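Local atomic coordinates of Methylcobalamin\: coenzyme M methyltransferase (Methanosarcina mazei, PDB entry 4AY7), a protein that probably transfers the methyl group of a methylated corrinoid to coenzyme M in methanogenesis, using a zinc ion as cofactor. Residues 245-250 against 256-261. Residues are numbered along the deposited sequence; the frame is centred on the assembly and turned at random.
Sequences LHICGN and SDMADC. With ZN (zinc ion), chain C.
Met-258 sets its CG anti to the carbonyl carbon (chi1 -70°), runs on extended through chi2 and bends at chi3 (60°), which turns the methyl CE toward the neighbouring methyls of Leu-245 and Ile-247. In Leu-245 a trans first torsion (chi1 169°) carries the isobutyl group toward the helix, and its CD2 lies 4.1 Å from Met-258 CE, the two side chains crossing at about a right angle. On Ile-247 the longer branch does most of the touching, CD1 resting 4.0 Å from Met-258 SD; Met-258 CE also comes within 4.1 Å of Ile-247 CB. All three side chains are buried, and Leu-266 of the next strand packs on both Leu-245 and Met-258. Helix 252-259 is thereby seated on strand 242-246 within one beta-alpha-beta unit of the TIM barrel. With only an alanine at Met-258, Leu-245 CD2 and Ile-247 CD1 would probably lose their shared partner and a gap would open between helix and strand.

His-246 points away from the helix and binds zinc through NE2 at 2.2 Å; Cys-248 adds SG at 2.4 Å, and Cys-325 supplies a third protein ligand. Ser-267 OG is hydrogen-bonded to His-246 ND1, a second-shell bond that restrains the imidazole's rotation. Alternation thus leaves apolar groups against the helix and ligands at the zinc, which, as in related methyltransferases, probably activates the coenzyme M thiol.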
ATOM      1  N   LEU A 245       2.575   3.156   5.860  1.00 16.53           N
ATOM      2  CA  LEU A 245       3.655   3.326   4.914  1.00 16.35           C
ATOM      3  C   LEU A 245       4.279   1.957   4.637  1.00 16.60           C
ATOM      4  O   LEU A 245       4.764   1.288   5.549  1.00 16.09           O
ATOM      5  CB  LEU A 245       4.710   4.258   5.482  1.00 16.75           C
ATOM      6  CG  LEU A 245       6.004   4.333   4.749  1.00 16.95           C
ATOM      7  CD1 LEU A 245       5.688   5.017   3.403  1.00 17.14           C
ATOM      8  CD2 LEU A 245       6.980   5.210   5.498  1.00 17.72           C
ATOM      9  N   HIS A 246       4.297   1.596   3.364  1.00 16.64           N
ATOM     10  CA  HIS A 246       4.927   0.368   2.930  1.00 17.65           C
ATOM     11  C   HIS A 246       6.121   0.669   2.065  1.00 18.55           C
ATOM     12  O   HIS A 246       5.938   1.314   0.993  1.00 18.65           O
ATOM     13  CB  HIS A 246       3.921  -0.483   2.215  1.00 18.47           C
ATOM     14  CG  HIS A 246       4.553  -1.697   1.588  1.00 20.49           C
ATOM     15  ND1 HIS A 246       4.724  -2.828   2.244  1.00 20.48           N
ATOM     16  CD2 HIS A 246       5.133  -1.890   0.338  1.00 23.05           C
ATOM     17  CE1 HIS A 246       5.425  -3.706   1.510  1.00 21.64           C
ATOM     18  NE2 HIS A 246       5.618  -3.171   0.326  1.00 24.47           N
ATOM     19  N   ILE A 247       7.315   0.232   2.437  1.00 19.23           N
ATOM     20  CA  ILE A 247       8.501   0.483   1.592  1.00 20.63           C
ATOM     21  C   ILE A 247       9.135  -0.867   1.414  1.00 22.48           C
ATOM     22  O   ILE A 247       9.457  -1.549   2.400  1.00 21.48           O
ATOM     23  CB  ILE A 247       9.521   1.493   2.164  1.00 20.21           C
ATOM     24  CG1 ILE A 247       8.921   2.908   2.242  1.00 20.11           C
ATOM     25  CG2 ILE A 247      10.819   1.580   1.321  1.00 20.45           C
ATOM     26  CD1 ILE A 247       9.897   3.959   2.842  1.00 20.86           C
ATOM     27  N   CYS A 248       9.186  -1.303   0.154  1.00 24.81           N
ATOM     28  CA  CYS A 248       9.610  -2.658  -0.170  1.00 28.49           C
ATOM     29  C   CYS A 248      11.109  -2.700   0.084  1.00 27.79           C
ATOM     30  O   CYS A 248      11.789  -1.681   0.003  1.00 29.71           O
ATOM     31  CB  CYS A 248       9.474  -2.951  -1.695  1.00 31.81           C
ATOM     32  SG  CYS A 248       7.965  -2.393  -2.487  1.00 39.45           S
ATOM     33  N   GLY A 249      11.636  -3.892   0.232  1.00 28.30           N
ATOM     34  CA  GLY A 249      13.083  -4.055   0.160  1.00 29.92           C
ATOM     35  C   GLY A 249      13.737  -4.114   1.538  1.00 29.24           C
ATOM     36  O   GLY A 249      13.055  -4.204   2.551  1.00 27.08           O
ATOM     37  N   ASN A 250      15.074  -4.073   1.527  1.00 31.24           N
ATOM     38  CA  ASN A 250      15.924  -4.118   2.748  1.00 32.00           C
ATOM     39  C   ASN A 250      15.896  -2.714   3.404  1.00 27.63           C
ATOM     40  O   ASN A 250      16.823  -1.940   3.244  1.00 28.71           O
ATOM     41  CB  ASN A 250      17.363  -4.492   2.309  1.00 36.77           C
ATOM     42  CG  ASN A 250      17.384  -5.643   1.288  1.00 41.29           C
ATOM     43  OD1 ASN A 250      17.226  -6.798   1.662  1.00 44.99           O
ATOM     44  ND2 ASN A 250      17.525  -5.326  -0.006  1.00 41.23           N
ATOM     45  N   SER A 256      14.108   2.932  11.415  1.00 23.70           N
ATOM     46  CA  SER A 256      13.918   3.871  12.540  1.00 24.32           C
ATOM     47  C   SER A 256      13.466   5.275  12.055  1.00 24.83           C
ATOM     48  O   SER A 256      12.578   5.864  12.627  1.00 25.48           O
ATOM     49  CB  SER A 256      15.197   3.959  13.417  1.00 26.48           C
ATOM     50  OG  SER A 256      14.954   4.739  14.558  1.00 26.96           O
ATOM     51  N   ASP A 257      13.938   5.678  10.886  1.00 24.68           N
ATOM     52  CA  ASP A 257      13.538   6.950  10.234  1.00 25.21           C
ATOM     53  C   ASP A 257      12.112   6.847   9.725  1.00 22.82           C
ATOM     54  O   ASP A 257      11.366   7.793   9.885  1.00 22.09           O
ATOM     55  CB  ASP A 257      14.489   7.297   9.113  1.00 27.34           C
ATOM     56  CG  ASP A 257      15.909   7.455   9.578  1.00 30.17           C
ATOM     57  OD1 ASP A 257      16.104   8.370  10.379  1.00 31.23           O
ATOM     58  OD2 ASP A 257      16.818   6.676   9.152  1.00 32.48           O
ATOM     59  N   MET A 258      11.715   5.697   9.171  1.00 21.23           N
ATOM     60  CA  MET A 258      10.328   5.485   8.805  1.00 20.54           C
ATOM     61  C   MET A 258       9.390   5.672   9.974  1.00 20.05           C
ATOM     62  O   MET A 258       8.289   6.188   9.829  1.00 19.36           O
ATOM     63  CB  MET A 258      10.167   4.070   8.233  1.00 20.01           C
ATOM     64  CG  MET A 258      10.829   3.876   6.835  1.00 20.51           C
ATOM     65  SD  MET A 258      10.892   2.162   6.291  1.00 20.94           S
ATOM     66  CE  MET A 258       9.135   1.790   6.271  1.00 19.55           C
ATOM     67  N   ALA A 259       9.833   5.195  11.169  1.00 21.27           N
ATOM     68  CA  ALA A 259       9.032   5.243  12.357  1.00 21.23           C
ATOM     69  C   ALA A 259       8.829   6.651  12.855  1.00 21.99           C
ATOM     70  O   ALA A 259       7.908   6.874  13.620  1.00 21.95           O
ATOM     71  CB  ALA A 259       9.611   4.325  13.463  1.00 20.62           C
ATOM     72  N   ASP A 260       9.683   7.583  12.432  1.00 22.96           N
ATOM     73  CA  ASP A 260       9.515   9.020  12.720  1.00 24.05           C
ATOM     74  C   ASP A 260       8.651   9.799  11.687  1.00 24.81           C
ATOM     75  O   ASP A 260       8.561  11.031  11.812  1.00 25.04           O
ATOM     76  CB  ASP A 260      10.907   9.686  12.753  1.00 26.05           C
ATOM     77  CG  ASP A 260      11.762   9.284  13.924  1.00 30.04           C
ATOM     78  OD1 ASP A 260      11.242   8.969  15.013  1.00 29.39           O
ATOM     79  OD2 ASP A 260      13.007   9.291  13.774  1.00 33.27           O
ATOM     80  N   CYS A 261       8.013   9.129  10.697  1.00 23.55           N
ATOM     81  CA  CYS A 261       7.346   9.879   9.603  1.00 24.73           C
ATOM     82  C   CYS A 261       5.885  10.178   9.906  1.00 24.83           C
ATOM     83  O   CYS A 261       5.225  10.828   9.107  1.00 25.21           O
ATOM     84  CB  CYS A 261       7.456   9.202   8.273  1.00 23.91           C
ATOM     85  SG  CYS A 261       9.118   9.066   7.567  1.00 24.24           S
TER
HETATM   86 ZN    ZN C 500       6.982  -4.141  -1.155  1.00 46.90          ZN